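Local coordinates for protein arginase 1, mitochondrial (PDB 6VSU) that hydrolyses L-arginine to L-ornithine and urea, and agmatine to putrescine and urea, using two manganese ions per subunit of a homohexamer, at residues S43-G48 / E129-L134; E32-L37 / D89-T94; R195-G200 / E233-G238; K242-S247 / L281-V286; R14-S19 / Q102-C107. All coordinates share one frame; numbering follows the deposited sequence.

Interaction 1: S43-G48 / E129-L134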
# COMPACT_ATOMS: atom_id res chain seq x y z
N SER E 43 31.22 9.33 23.26
CA SER E 43 29.78 9.70 23.19
C SER E 43 29.42 9.81 21.71
O SER E 43 29.96 10.68 21.06
CB SER E 43 29.55 11.00 23.91
OG SER E 43 29.68 10.76 25.27
N THR E 44 28.61 8.90 21.23
CA THR E 44 28.04 8.92 19.87
C THR E 44 27.24 10.22 19.65
O THR E 44 26.38 10.59 20.48
CB THR E 44 27.12 7.73 19.67
OG1 THR E 44 27.81 6.52 20.00
CG2 THR E 44 26.65 7.69 18.24
N SER E 45 27.49 10.88 18.54
CA SER E 45 26.75 12.08 18.12
C SER E 45 26.36 11.88 16.66
O SER E 45 27.24 11.65 15.86
CB SER E 45 27.57 13.29 18.33
OG SER E 45 26.73 14.40 18.46
N LEU E 46 25.06 11.91 16.39
CA LEU E 46 24.50 11.73 15.04
C LEU E 46 24.80 12.95 14.19
O LEU E 46 24.76 14.07 14.70
CB LEU E 46 22.99 11.53 15.12
CG LEU E 46 22.52 10.41 16.03
CD1 LEU E 46 21.00 10.22 15.87
CD2 LEU E 46 23.22 9.10 15.71
N LEU E 47 25.15 12.72 12.96
CA LEU E 47 25.30 13.78 11.95
C LEU E 47 24.58 13.32 10.68
O LEU E 47 24.93 12.27 10.17
CB LEU E 47 26.77 14.03 11.67
CG LEU E 47 27.04 15.05 10.59
CD1 LEU E 47 26.58 16.42 11.02
CD2 LEU E 47 28.52 15.09 10.25
N GLY E 48 23.55 14.05 10.25
CA GLY E 48 22.76 13.70 9.09
C GLY E 48 23.39 14.27 7.87
O GLY E 48 23.93 15.44 7.92
N GLU E 129 35.33 17.01 22.19
CA GLU E 129 35.63 15.83 23.04
C GLU E 129 34.46 15.60 24.00
O GLU E 129 34.01 16.58 24.59
CB GLU E 129 36.90 16.13 23.84
CG GLU E 129 37.63 14.90 24.32
CD GLU E 129 38.53 14.26 23.28
OE1 GLU E 129 39.35 14.99 22.68
OE2 GLU E 129 38.41 13.04 23.08
N PRO E 130 33.98 14.37 24.25
CA PRO E 130 34.43 13.16 23.55
C PRO E 130 33.48 12.59 22.49
O PRO E 130 33.29 11.35 22.44
CB PRO E 130 34.46 12.18 24.73
CG PRO E 130 33.17 12.52 25.44
CD PRO E 130 33.03 14.03 25.31
N LEU E 131 32.92 13.45 21.67
CA LEU E 131 31.96 13.00 20.67
C LEU E 131 32.72 12.19 19.60
O LEU E 131 33.82 12.58 19.19
CB LEU E 131 31.26 14.20 20.03
CG LEU E 131 30.54 15.18 20.94
CD1 LEU E 131 29.84 16.24 20.09
CD2 LEU E 131 29.57 14.55 21.92
N ARG E 132 32.03 11.17 19.10
CA ARG E 132 32.44 10.35 17.95
C ARG E 132 31.28 10.31 16.97
O ARG E 132 30.14 10.13 17.34
CB ARG E 132 32.81 8.96 18.46
CG ARG E 132 33.93 8.98 19.50
CD ARG E 132 34.64 7.62 19.55
NE ARG E 132 35.79 7.63 20.44
CZ ARG E 132 36.66 6.65 20.57
NH1 ARG E 132 36.58 5.54 19.83
NH2 ARG E 132 37.59 6.75 21.48
N PRO E 133 31.52 10.51 15.67
CA PRO E 133 30.42 10.76 14.74
C PRO E 133 29.80 9.43 14.30
O PRO E 133 30.51 8.52 13.90
CB PRO E 133 31.11 11.44 13.55
CG PRO E 133 32.45 10.70 13.52
CD PRO E 133 32.82 10.58 14.99
N LEU E 134 28.49 9.43 14.24
CA LEU E 134 27.72 8.33 13.62
C LEU E 134 26.85 9.01 12.55
O LEU E 134 25.99 9.79 12.92
CB LEU E 134 26.90 7.65 14.71
CG LEU E 134 26.29 6.30 14.28
CD1 LEU E 134 25.56 5.64 15.46
CD2 LEU E 134 25.39 6.47 13.06
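Thr44 meets Leu134 across two neighbouring strands. Its methyl CG2 lies 3.5 Å from Leu134 CB and nearly as close to Leu134 CD1. The Thr44 methyl stands anti to the backbone N, and the two side chains slant across each other. Leu46 lies alongside Leu134 and points the same way, with Leu46 CD2 4.1 Å from Leu134 CB. Leu134 thus sits against both Thr44 and Leu46 on one face of the sheet. On the other face Leu131 splits its two methyls between two serines. Its CD2 is 4.1 Å from Ser43 CB, and its CD1 is 4.0 Å from Ser45 OG.

Between the two faces runs a ladder of five backbone bonds. Ser43 N donates to Pro130 O, just after the cis peptide bond that precedes Pro130. Arg132 N then donates to Ser43 O at 2.9 Å. Ser45 N, Leu134 N and Leu47 N continue the alternation. This is parallel pairing between strands 43-48 and 131-136, inside the parallel sheet of the alpha/beta arginase fold. The short strand axes cross at -43°, a marked twist.

Ser43 OG bonds to Arg91 O and Ser45 OG to Thr94 OG1, both next to or on the adjoining strand 93-98. Arg132 leads away from Thr44 to a salt bridge with Asp284. Helix 303-319 covers the face of Thr44, Leu46 and Leu134, with Leu315 against Leu134, while helices 7-37 and 111-126 cover the face of Leu131 through Val34 and Val125.

Interaction 2: E32-L37 / D89-T94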
# COMPACT_ATOMS: atom_id res chain seq x y z
N GLU E 32 29.51 20.24 25.46
CA GLU E 32 29.40 20.85 26.81
C GLU E 32 28.43 20.04 27.65
O GLU E 32 28.77 19.70 28.79
CB GLU E 32 29.01 22.32 26.72
CG GLU E 32 30.08 23.15 26.09
CD GLU E 32 29.67 24.60 25.94
OE1 GLU E 32 30.55 25.42 25.66
OE2 GLU E 32 28.44 24.89 26.10
N LEU E 33 27.29 19.67 27.11
CA LEU E 33 26.36 18.81 27.89
C LEU E 33 27.05 17.50 28.30
O LEU E 33 27.02 17.13 29.48
CB LEU E 33 25.12 18.56 27.05
CG LEU E 33 24.07 17.60 27.62
CD1 LEU E 33 23.63 17.99 29.03
CD2 LEU E 33 22.85 17.60 26.68
N VAL E 34 27.67 16.82 27.35
CA VAL E 34 28.33 15.52 27.67
C VAL E 34 29.37 15.74 28.75
O VAL E 34 29.43 14.91 29.67
CB VAL E 34 28.94 14.86 26.44
CG1 VAL E 34 29.78 13.68 26.86
CG2 VAL E 34 27.84 14.44 25.47
N ARG E 35 30.18 16.78 28.62
CA ARG E 35 31.31 17.01 29.55
C ARG E 35 30.77 17.38 30.92
O ARG E 35 31.42 17.02 31.92
CB ARG E 35 32.27 18.08 29.01
CG ARG E 35 33.11 17.59 27.83
CD ARG E 35 34.22 18.55 27.43
NE ARG E 35 33.77 19.83 26.91
CZ ARG E 35 33.44 20.09 25.66
NH1 ARG E 35 33.48 19.17 24.70
NH2 ARG E 35 33.05 21.30 25.33
N LEU E 36 29.67 18.12 30.99
CA LEU E 36 29.13 18.58 32.29
C LEU E 36 28.59 17.37 33.04
O LEU E 36 28.74 17.35 34.24
CB LEU E 36 28.08 19.68 32.08
CG LEU E 36 27.29 20.08 33.32
CD1 LEU E 36 26.96 21.54 33.31
CD2 LEU E 36 25.99 19.28 33.39
N LEU E 37 28.04 16.37 32.35
CA LEU E 37 27.55 15.14 32.99
C LEU E 37 28.74 14.30 33.50
O LEU E 37 28.61 13.69 34.57
CB LEU E 37 26.65 14.37 32.02
CG LEU E 37 25.28 14.99 31.78
CD1 LEU E 37 24.58 14.30 30.64
CD2 LEU E 37 24.41 14.98 33.04
N ASP E 89 20.46 9.34 27.90
CA ASP E 89 21.76 9.84 28.44
C ASP E 89 22.59 10.43 27.30
O ASP E 89 22.95 9.75 26.35
CB ASP E 89 22.52 8.72 29.12
CG ASP E 89 23.69 9.12 29.97
OD1 ASP E 89 24.18 10.28 29.81
OD2 ASP E 89 24.13 8.24 30.77
N PRO E 90 22.81 11.76 27.28
CA PRO E 90 23.64 12.40 26.26
C PRO E 90 25.03 11.76 26.08
O PRO E 90 25.56 11.74 24.96
CB PRO E 90 23.82 13.83 26.76
CG PRO E 90 22.62 14.07 27.68
CD PRO E 90 22.26 12.71 28.27
N ARG E 91 25.58 11.20 27.16
CA ARG E 91 26.86 10.49 27.09
C ARG E 91 26.73 9.23 26.23
O ARG E 91 27.78 8.77 25.70
CB ARG E 91 27.35 10.08 28.47
CG ARG E 91 27.70 11.31 29.29
CD ARG E 91 27.92 11.02 30.76
NE ARG E 91 26.74 10.35 31.29
CZ ARG E 91 26.57 10.07 32.56
NH1 ARG E 91 27.43 10.47 33.47
NH2 ARG E 91 25.48 9.42 32.93
N VAL E 92 25.52 8.70 26.08
CA VAL E 92 25.26 7.56 25.16
C VAL E 92 24.92 8.05 23.75
O VAL E 92 25.44 7.50 22.77
CB VAL E 92 24.13 6.68 25.70
CG1 VAL E 92 23.76 5.59 24.71
CG2 VAL E 92 24.53 6.07 27.04
N LEU E 93 24.06 9.06 23.64
CA LEU E 93 23.64 9.59 22.31
C LEU E 93 23.33 11.08 22.39
O LEU E 93 22.59 11.53 23.27
CB LEU E 93 22.43 8.78 21.82
CG LEU E 93 21.97 9.12 20.40
CD1 LEU E 93 23.02 8.79 19.33
CD2 LEU E 93 20.66 8.39 20.06
N THR E 94 23.92 11.85 21.50
CA THR E 94 23.43 13.22 21.16
C THR E 94 23.27 13.29 19.65
O THR E 94 23.63 12.35 18.99
CB THR E 94 24.36 14.33 21.68
OG1 THR E 94 25.67 14.09 21.19
CG2 THR E 94 24.35 14.42 23.17
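Pro90 sets its ring against two leucines of the helix. Leu33 CD2 lies 3.7 Å from Pro90 CG, and Leu37 CD1 reaches the same Pro90 CG at 3.6 Å. Each leucine crosses the proline at about a right angle. One turn of helix separates them, so the ring atom CG is touched by both. Val34 sits between them in sequence and uses both its methyls. Its CG2 lies over the Pro90 carbonyl, 3.6 Å from Pro90 O, while its CG1 meets Arg91 CG.

Arg91 runs past the end of the helix, with its CD 3.8 Å from Leu37 CB. A bend at chi3 (-55°) turns its guanidinium back to Asp89. The salt bridge is side-on, with two nitrogens to two oxygens. Arg91 NE meets the syn lone pair of Asp89 OD1, and Arg91 NH2 reaches Asp89 OD2 at 2.8 Å in the guanidinium plane. Asp89 OD1 also takes Arg91 N, which comes from above the carboxylate plane. Three bonds therefore fix the carboxylate. Arg91 NH1 goes to Gly38 O, tying the arginine to the residue that follows the helix.

No hydrogen bond joins the two segments; the contact is mainly apolar. It lies away from the active site and packs the C-terminal end of helix 7-37 on the approach to strand 93-98. The bond from Arg91 N to Asp89 OD1 closes an Asx turn, which leads the chain toward that strand.

Interaction 3: R195-G200 / E233-G238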
# COMPACT_ATOMS: atom_id res chain seq x y z
N ARG E 195 42.71 -2.50 6.73
CA ARG E 195 41.80 -3.58 6.27
C ARG E 195 40.44 -2.98 5.91
O ARG E 195 39.98 -2.07 6.65
CB ARG E 195 41.66 -4.64 7.36
CG ARG E 195 42.98 -5.34 7.65
CD ARG E 195 42.77 -6.32 8.76
NE ARG E 195 42.04 -7.53 8.33
CZ ARG E 195 41.58 -8.48 9.15
NH1 ARG E 195 40.98 -9.56 8.67
NH2 ARG E 195 41.81 -8.37 10.46
N LEU E 196 39.87 -3.46 4.80
CA LEU E 196 38.46 -3.32 4.42
C LEU E 196 37.86 -4.72 4.28
O LEU E 196 38.27 -5.47 3.37
CB LEU E 196 38.36 -2.55 3.10
CG LEU E 196 36.95 -2.35 2.53
CD1 LEU E 196 36.04 -1.64 3.48
CD2 LEU E 196 37.03 -1.59 1.21
N LEU E 197 36.98 -5.04 5.23
CA LEU E 197 36.16 -6.26 5.20
C LEU E 197 34.76 -5.86 4.71
O LEU E 197 34.12 -4.98 5.36
CB LEU E 197 36.05 -6.81 6.61
CG LEU E 197 37.20 -7.68 7.06
CD1 LEU E 197 38.40 -6.81 7.39
CD2 LEU E 197 36.80 -8.57 8.25
N GLN E 198 34.37 -6.44 3.57
CA GLN E 198 33.07 -6.25 2.91
C GLN E 198 32.27 -7.53 3.17
O GLN E 198 32.77 -8.57 2.86
CB GLN E 198 33.31 -5.97 1.42
CG GLN E 198 34.09 -4.67 1.26
CD GLN E 198 34.06 -4.22 -0.17
OE1 GLN E 198 34.33 -5.02 -1.09
NE2 GLN E 198 33.78 -2.95 -0.37
N VAL E 199 31.14 -7.39 3.85
CA VAL E 199 30.29 -8.50 4.33
C VAL E 199 28.87 -8.32 3.81
O VAL E 199 28.32 -7.24 3.95
CB VAL E 199 30.31 -8.57 5.87
CG1 VAL E 199 29.46 -9.75 6.32
CG2 VAL E 199 31.75 -8.67 6.35
N GLY E 200 28.30 -9.41 3.32
CA GLY E 200 26.94 -9.48 2.76
C GLY E 200 26.89 -9.27 1.28
O GLY E 200 25.78 -9.17 0.75
N GLU E 233 31.00 -13.70 12.99
CA GLU E 233 30.38 -13.47 14.33
C GLU E 233 31.42 -13.48 15.44
O GLU E 233 31.04 -13.54 16.57
CB GLU E 233 29.30 -14.50 14.65
CG GLU E 233 28.05 -14.27 13.77
CD GLU E 233 26.88 -15.20 14.00
OE1 GLU E 233 27.00 -16.15 14.84
OE2 GLU E 233 25.85 -14.96 13.36
N ASN E 234 32.69 -13.38 15.09
CA ASN E 234 33.80 -13.27 16.06
C ASN E 234 34.91 -12.40 15.50
O ASN E 234 36.07 -12.75 15.68
CB ASN E 234 34.29 -14.67 16.39
CG ASN E 234 34.11 -14.97 17.85
OD1 ASN E 234 34.95 -14.51 18.68
ND2 ASN E 234 33.02 -15.69 18.16
N LEU E 235 34.57 -11.30 14.83
CA LEU E 235 35.58 -10.37 14.24
C LEU E 235 36.37 -9.63 15.34
O LEU E 235 35.78 -9.29 16.38
CB LEU E 235 34.89 -9.39 13.30
CG LEU E 235 34.40 -10.05 12.03
CD1 LEU E 235 33.55 -9.12 11.21
CD2 LEU E 235 35.57 -10.56 11.20
N LYS E 236 37.64 -9.38 15.07
CA LYS E 236 38.54 -8.50 15.84
C LYS E 236 39.20 -7.55 14.84
O LYS E 236 39.90 -8.08 13.95
CB LYS E 236 39.58 -9.30 16.61
CG LYS E 236 38.96 -10.31 17.57
CD LYS E 236 39.88 -11.42 18.14
CE LYS E 236 39.24 -12.81 18.20
NZ LYS E 236 38.82 -13.36 16.86
N LEU E 237 39.00 -6.23 14.99
CA LEU E 237 39.52 -5.20 14.06
C LEU E 237 40.17 -4.04 14.80
O LEU E 237 39.94 -3.90 15.98
CB LEU E 237 38.39 -4.73 13.13
CG LEU E 237 37.80 -5.82 12.22
CD1 LEU E 237 36.63 -5.26 11.45
CD2 LEU E 237 38.84 -6.36 11.23
N GLY E 238 41.04 -3.31 14.10
CA GLY E 238 41.65 -2.05 14.56
C GLY E 238 42.87 -2.19 15.46
O GLY E 238 43.48 -1.18 15.66
O HOH W 1 41.38 -10.27 12.73
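Leu197 holds CG anti to its carbonyl carbon (chi1 -84°), and chi2 then turns one methyl to Leu235 and the other to Leu237. Arg195 bends at chi3 (74°), and this turn brings its guanidinium to Leu237. Leu197 CD2 and Leu235 CD2 meet tip to tip at 3.8 Å. Leu197 CD1 lies 3.9 Å from Leu237 CD2, and these two side chains slant past each other. The same methyl of Leu237 rests over one face of the Arg195 guanidinium, 3.7 Å from Arg195 NH2. Leu237 CD2 is therefore shared by an apolar and a charged neighbour.

No direct hydrogen bond crosses this contact. One water makes the polar link instead. It accepts from Arg195 NH2 at 3.0 Å, at the edge of the guanidinium and in its plane. It donates to Lys236 O at 2.9 Å. The lysine itself points away, and its NZ turns back to Asn234 O, nearly along the C=O axis.

Strand 193-201 belongs to the central parallel sheet. Segment 233-238 is part of the loop between helix 225-232 and strand 244-249, and lies against the side of the sheet where Arg195 and Leu197 project. Arg195 NH1 makes a salt bridge with Glu218, while Leu235 also packs on Leu281.

The guanidinium thus has a methyl over one face and polar partners for its nitrogens. Glu218 would probably offset its charge. With water bridging the gap and methyls making the direct contacts, the loop is held here by apolar packing and one indirect polar link.

Interaction 4: K242-S247 / L281-V286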
# COMPACT_ATOMS: atom_id res chain seq x y z
N LYS E 242 44.22 3.37 14.36
CA LYS E 242 43.52 4.45 15.14
C LYS E 242 42.15 3.95 15.57
O LYS E 242 41.61 4.42 16.60
CB LYS E 242 43.45 5.73 14.29
CG LYS E 242 44.81 6.29 13.94
CD LYS E 242 45.66 6.53 15.15
CE LYS E 242 46.97 7.16 14.73
NZ LYS E 242 47.82 7.41 15.91
N GLY E 243 41.69 2.88 14.97
CA GLY E 243 40.45 2.25 15.42
C GLY E 243 39.68 1.71 14.25
O GLY E 243 40.33 1.35 13.27
N VAL E 244 38.37 1.53 14.44
CA VAL E 244 37.52 0.84 13.44
C VAL E 244 36.38 1.75 13.01
O VAL E 244 35.74 2.40 13.88
CB VAL E 244 37.01 -0.46 14.02
CG1 VAL E 244 36.14 -1.14 12.98
CG2 VAL E 244 38.12 -1.36 14.56
N TYR E 245 36.12 1.74 11.71
CA TYR E 245 34.98 2.47 11.11
C TYR E 245 33.99 1.42 10.61
O TYR E 245 34.42 0.53 9.88
CB TYR E 245 35.44 3.45 10.03
CG TYR E 245 34.33 4.32 9.51
CD1 TYR E 245 33.49 3.87 8.49
CD2 TYR E 245 34.07 5.57 10.07
CE1 TYR E 245 32.41 4.63 8.06
CE2 TYR E 245 33.02 6.36 9.61
CZ TYR E 245 32.18 5.88 8.61
OH TYR E 245 31.16 6.64 8.09
N ILE E 246 32.70 1.57 10.93
CA ILE E 246 31.68 0.61 10.44
C ILE E 246 30.74 1.34 9.48
O ILE E 246 30.06 2.29 9.92
CB ILE E 246 30.94 -0.02 11.62
CG1 ILE E 246 31.91 -0.66 12.60
CG2 ILE E 246 29.90 -1.00 11.10
CD1 ILE E 246 31.25 -1.24 13.87
N SER E 247 30.63 0.87 8.25
CA SER E 247 29.67 1.43 7.26
C SER E 247 28.61 0.38 7.00
O SER E 247 28.94 -0.73 6.49
CB SER E 247 30.37 1.87 5.99
OG SER E 247 29.42 2.31 5.03
N LEU E 281 31.74 -8.11 17.57
CA LEU E 281 32.94 -7.44 17.04
C LEU E 281 33.75 -6.86 18.19
O LEU E 281 33.20 -6.14 19.00
CB LEU E 281 32.54 -6.37 16.04
CG LEU E 281 33.63 -5.40 15.59
CD1 LEU E 281 34.70 -6.15 14.84
CD2 LEU E 281 33.06 -4.32 14.68
N GLN E 282 35.02 -7.20 18.28
CA GLN E 282 35.92 -6.50 19.22
C GLN E 282 36.55 -5.38 18.41
O GLN E 282 37.23 -5.66 17.41
CB GLN E 282 36.99 -7.39 19.85
CG GLN E 282 36.45 -8.56 20.65
CD GLN E 282 37.55 -9.54 21.05
OE1 GLN E 282 38.71 -9.17 21.42
NE2 GLN E 282 37.21 -10.83 20.90
N ALA E 283 36.33 -4.16 18.84
CA ALA E 283 36.74 -2.96 18.10
C ALA E 283 36.68 -1.72 18.97
O ALA E 283 35.77 -1.60 19.72
CB ALA E 283 35.88 -2.78 16.89
N ASP E 284 37.62 -0.82 18.79
CA ASP E 284 37.50 0.56 19.28
C ASP E 284 36.89 1.35 18.13
O ASP E 284 37.63 1.72 17.20
CB ASP E 284 38.86 1.05 19.76
CG ASP E 284 38.85 2.50 20.13
OD1 ASP E 284 37.72 3.10 20.23
OD2 ASP E 284 39.98 3.02 20.32
N VAL E 285 35.59 1.52 18.14
CA VAL E 285 34.85 2.09 16.98
C VAL E 285 34.96 3.59 17.06
O VAL E 285 34.58 4.17 18.08
CB VAL E 285 33.39 1.62 16.93
CG1 VAL E 285 32.65 2.21 15.73
CG2 VAL E 285 33.30 0.09 16.90
N VAL E 286 35.50 4.20 16.03
CA VAL E 286 35.85 5.65 16.04
C VAL E 286 34.80 6.38 15.26
O VAL E 286 34.67 7.56 15.45
CB VAL E 286 37.25 5.94 15.47
CG1 VAL E 286 38.32 5.45 16.45
CG2 VAL E 286 37.46 5.36 14.06
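Val244 is gripped at both backbone polar atoms. Its N donates to Asp284 O at 2.9 Å. Its O accepts from Val286 N at 2.8 Å, a fairly straight bond with an N-H...O angle of 166°. Val285 CA adds a C-H...O contact to the same oxygen. These bonds make a parallel bridge, Val244 with Val285, between strands 244-249 and 285-291. The two strands, with helix 271-280 between them, make a beta-alpha-beta unit of the arginase sheet.

Val286 folds its methyls over the backbone opposite. CG2 lies 3.4 Å from Val244 O, and CG1 lies 3.5 Å from Lys242 O and also near Gly243 CA. An alanine in place of Val286 would probably leave a gap beside Gly243 and the Val244 carbonyl. Gly243 has no room for a CB, which would clash with Val286 CG1 and Asp284 O.

Beside the bridge, Val244 CG2 touches Ala283 CB at 3.5 Å. Ile246 reaches out tip to tip with Leu281, CD1 to CD2 at 3.7 Å. The same Ile246 CD1 meets Val285 CG2 at about a right angle between the side chains. Leu315 of helix 303-319 lies against Ile246, and Leu237 packs on Val244.

Interaction 5: R14-S19 / Q102-C107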
# COMPACT_ATOMS: atom_id res chain seq x y z
N ARG E 14 30.01 32.00 1.34
CA ARG E 14 29.21 32.56 2.46
C ARG E 14 28.19 31.51 2.93
O ARG E 14 28.07 31.32 4.14
CB ARG E 14 28.58 33.90 2.05
CG ARG E 14 29.59 35.01 1.81
CD ARG E 14 28.99 36.38 1.53
NE ARG E 14 28.37 36.88 2.74
CZ ARG E 14 28.95 37.72 3.59
NH1 ARG E 14 30.15 38.19 3.34
NH2 ARG E 14 28.31 38.09 4.68
N VAL E 15 27.55 30.79 2.01
CA VAL E 15 26.57 29.74 2.40
C VAL E 15 27.31 28.55 3.08
O VAL E 15 26.82 28.03 4.12
CB VAL E 15 25.75 29.32 1.18
CG1 VAL E 15 24.86 28.13 1.47
CG2 VAL E 15 24.92 30.48 0.66
N ILE E 16 28.46 28.16 2.53
CA ILE E 16 29.24 27.06 3.09
C ILE E 16 29.67 27.44 4.50
O ILE E 16 29.55 26.59 5.40
CB ILE E 16 30.44 26.73 2.19
CG1 ILE E 16 29.99 26.06 0.89
CG2 ILE E 16 31.46 25.87 2.95
CD1 ILE E 16 31.11 25.89 -0.10
N ASP E 17 30.18 28.66 4.69
CA ASP E 17 30.73 29.05 6.00
C ASP E 17 29.57 29.11 7.00
O ASP E 17 29.76 28.67 8.17
CB ASP E 17 31.60 30.31 5.91
CG ASP E 17 32.91 30.16 5.12
OD1 ASP E 17 33.34 29.00 4.79
OD2 ASP E 17 33.57 31.23 4.87
N ALA E 18 28.42 29.62 6.58
CA ALA E 18 27.26 29.76 7.48
C ALA E 18 26.81 28.36 7.88
O ALA E 18 26.45 28.19 9.02
CB ALA E 18 26.13 30.49 6.83
N SER E 19 26.89 27.40 6.96
CA SER E 19 26.47 26.00 7.18
C SER E 19 27.39 25.34 8.21
O SER E 19 26.86 24.60 9.09
CB SER E 19 26.47 25.23 5.90
OG SER E 19 25.54 25.78 4.96
N GLN E 102 21.09 20.21 0.57
CA GLN E 102 20.28 20.59 -0.61
C GLN E 102 20.51 22.06 -0.90
O GLN E 102 20.48 22.43 -2.07
CB GLN E 102 18.81 20.19 -0.47
CG GLN E 102 18.60 18.68 -0.39
CD GLN E 102 19.34 17.99 -1.51
OE1 GLN E 102 19.24 18.39 -2.66
NE2 GLN E 102 20.05 16.92 -1.17
N GLU E 103 20.57 22.88 0.16
CA GLU E 103 20.77 24.35 0.08
C GLU E 103 22.15 24.65 -0.51
O GLU E 103 22.24 25.57 -1.34
CB GLU E 103 20.54 24.97 1.45
CG GLU E 103 19.09 24.91 1.91
CD GLU E 103 18.63 23.65 2.64
OE1 GLU E 103 19.44 22.72 2.80
OE2 GLU E 103 17.47 23.61 3.04
N ILE E 104 23.18 23.91 -0.10
CA ILE E 104 24.55 24.08 -0.67
C ILE E 104 24.53 23.72 -2.17
O ILE E 104 25.00 24.53 -3.01
CB ILE E 104 25.56 23.27 0.12
CG1 ILE E 104 25.67 23.80 1.55
CG2 ILE E 104 26.89 23.27 -0.63
CD1 ILE E 104 26.51 22.91 2.42
N ARG E 105 23.89 22.61 -2.52
CA ARG E 105 23.79 22.21 -3.96
C ARG E 105 23.03 23.30 -4.70
O ARG E 105 23.41 23.63 -5.83
CB ARG E 105 23.00 20.92 -4.13
CG ARG E 105 23.60 19.67 -3.52
CD ARG E 105 22.74 18.46 -3.89
NE ARG E 105 22.60 18.21 -5.36
CZ ARG E 105 21.52 17.70 -5.95
NH1 ARG E 105 20.43 17.43 -5.23
NH2 ARG E 105 21.53 17.45 -7.25
N ASP E 106 21.96 23.80 -4.08
CA ASP E 106 21.01 24.76 -4.72
C ASP E 106 21.71 26.08 -5.05
O ASP E 106 21.20 26.78 -5.96
CB ASP E 106 19.73 24.99 -3.90
CG ASP E 106 18.60 25.56 -4.76
OD1 ASP E 106 18.08 24.80 -5.60
OD2 ASP E 106 18.27 26.78 -4.62
N CYS E 107 22.82 26.44 -4.40
CA CYS E 107 23.55 27.67 -4.81
C CYS E 107 24.72 27.35 -5.76
O CYS E 107 25.51 28.25 -6.02
CB CYS E 107 23.96 28.49 -3.60
SG CYS E 107 25.28 27.75 -2.62
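Ile104 reaches from the short helix 101-106 to helix 7-37, and its atoms can be followed outward from CB. CB carries two branches. The CG2 branch meets Ile16, lying 4.4 Å from Ile16 CG1. The other branch stands anti to the carbonyl carbon (chi1 -65°) and runs to Ser19. Its CG1 lies 3.9 Å from Ser19 OG and is also near Val15 CG1. Its tip, CD1, lies 4.0 Å from Ser19 OG and slightly farther from Ser19 CB.

The hydroxyl of Ser19 is turned back into its own helix. Ser19 OG donates to Val15 O at 2.7 Å, from above the carbonyl plane. Ser19 N reaches the same oxygen from the opposite face. Val15 O thus takes two bonds, and the serine can face the apolar Ile104 with its polar group satisfied. An alanine in place of Ser19 would probably leave Val15 O with its backbone bond alone and Ile104 less closely packed at its tip.

Val15 also meets Cys107, with Val15 CG1 4.1 Å from Cys107 SG. Cys107 O takes a further bond from Gln12 NE2. Val109 and Val117 pack on both Ile16 and Ile104. A neighbouring subunit adds Leu29 against Val15 and Cys107, and its Lys30 makes a salt bridge with Asp106.

The helices run nearly antiparallel, at 168°, with short axes 10.0 Å apart. This is antiparallel helix-helix packing through small and branched side chains, at a subunit interface of the hexamer.

How the interactions relate
Interactions 1 and 4 lie within the central sheet and are buried. Both combine parallel backbone bonds with apolar side chains, and the salt bridge from Arg132 to Asp284 joins them. Interaction 3 is also buried, but it sets a loop against the sheet through methyls and a water. It meets interaction 4 through probable backbone hydrogen bonds of Leu235 and Leu237 with Gln282. Interactions 2 and 5 lie farther out and share helix 7-37, using different parts of it, with centres about 29 Å apart. Interaction 2 is partly exposed and touches interaction 1. Interaction 5 is apolar, buried partly by another subunit, and touches none of the other four contacts.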